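Local coordinates for uncharacterized protein (Bacteroides eggerthii, PDB 4FTD) that is of unknown function but joins an immunoglobulin-like domain to a six-bladed beta-propeller and may take part in carbohydrate metabolism, at residues G242-H245 against G246-A249. Residues are numbered along the deposited sequence; the frame is centred on the assembly and turned at random.
Sequences GNRH and GDNA
A side-on salt bridge between R244 and D247 links two residues of the loop that carries the chain from one propeller blade, ending in strand 228-233, to the next, which begins with strand 250-253. It is a compact example of a bidentate arginine–carboxylate pair formed between residues three apart in a loop. R244 presents its NE edge: R244 NE donates to D247 OD2 at 3.0 Å, while R244 NH2 donates to D247 OD1 at 2.9 Å, the latter almost straight at 172°. Each oxygen is met on its syn side, and the guanidinium and carboxylate planes lie only 19° apart, so the two flat groups meet edge against edge. R244 has its CG opposite the backbone N and an extended chain as far as NE, which carries the guanidinium out to the carboxylate; the two side chains cross at about a right angle. Two nearly parallel bonds, one per oxygen, lock the carboxylate against rotation, and OD2 also accepts a bond from N266 ND2. Replacing R244 by an alanine is likely to leave the buried carboxylate of D247 with its N266 bond but without its charged mate, and freer to turn. G246 lets the chain bend between the partners: its phi of 111° would press any CB against the carbonyl oxygen of H245. That histidine turns its ring from the bridge, and its NE2 bonds to E270, whose OE2 also takes the backbone N of G242. Around the pair, R244 and D247 both rest on L207 of strand 201-207 in the preceding blade, and D247 also touches M298. N248, bonded to G264 N and M298 O, then leads into strand 250-253, the first of the following blade.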
# COMPACT_ATOMS: atom_id res chain seq x y z
N GLY A 242 25.63 -17.88 -9.31
CA GLY A 242 25.68 -18.89 -8.27
C GLY A 242 24.99 -20.19 -8.66
O GLY A 242 24.65 -20.45 -9.83
N ASN A 243 24.76 -21.00 -7.65
CA ASN A 243 24.28 -22.37 -7.84
C ASN A 243 22.82 -22.54 -8.09
O ASN A 243 22.42 -23.23 -9.03
CB ASN A 243 24.70 -23.25 -6.65
CG ASN A 243 26.17 -23.53 -6.66
OD1 ASN A 243 26.72 -23.86 -7.70
ND2 ASN A 243 26.83 -23.38 -5.51
N ARG A 244 22.03 -21.93 -7.21
CA ARG A 244 20.60 -22.15 -7.21
C ARG A 244 19.80 -20.85 -7.34
O ARG A 244 20.03 -19.93 -6.56
CB ARG A 244 20.25 -22.92 -5.94
CG ARG A 244 18.76 -22.92 -5.59
CD ARG A 244 18.49 -23.95 -4.49
NE ARG A 244 17.23 -23.67 -3.81
CZ ARG A 244 16.48 -24.59 -3.19
NH1 ARG A 244 16.86 -25.87 -3.11
NH2 ARG A 244 15.38 -24.23 -2.60
N HIS A 245 18.87 -20.79 -8.32
CA HIS A 245 18.02 -19.60 -8.58
C HIS A 245 16.57 -19.95 -8.65
O HIS A 245 16.22 -21.07 -9.03
CB HIS A 245 18.42 -18.97 -9.89
CG HIS A 245 19.84 -18.52 -9.89
ND1 HIS A 245 20.88 -19.37 -10.25
CD2 HIS A 245 20.39 -17.33 -9.55
CE1 HIS A 245 22.01 -18.69 -10.14
NE2 HIS A 245 21.74 -17.46 -9.71
N GLY A 246 15.72 -19.01 -8.28
CA GLY A 246 14.27 -19.22 -8.33
C GLY A 246 13.61 -19.31 -6.99
O GLY A 246 12.41 -19.49 -6.92
N ASP A 247 14.37 -19.22 -5.89
CA ASP A 247 13.73 -19.19 -4.59
C ASP A 247 12.88 -17.94 -4.37
O ASP A 247 11.94 -17.99 -3.64
CB ASP A 247 14.77 -19.22 -3.47
CG ASP A 247 15.34 -20.61 -3.25
OD1 ASP A 247 14.53 -21.50 -2.87
OD2 ASP A 247 16.55 -20.82 -3.42
N ASN A 248 13.32 -16.83 -4.97
CA ASN A 248 12.71 -15.51 -4.89
C ASN A 248 12.65 -14.97 -6.32
O ASN A 248 13.33 -15.48 -7.19
CB ASN A 248 13.46 -14.55 -3.95
CG ASN A 248 14.90 -14.32 -4.36
OD1 ASN A 248 15.16 -13.63 -5.37
ND2 ASN A 248 15.86 -14.86 -3.57
N ALA A 249 11.76 -14.02 -6.55
CA ALA A 249 11.69 -13.33 -7.82
C ALA A 249 11.07 -11.97 -7.62
O ALA A 249 10.13 -11.81 -6.83
CB ALA A 249 10.91 -14.12 -8.82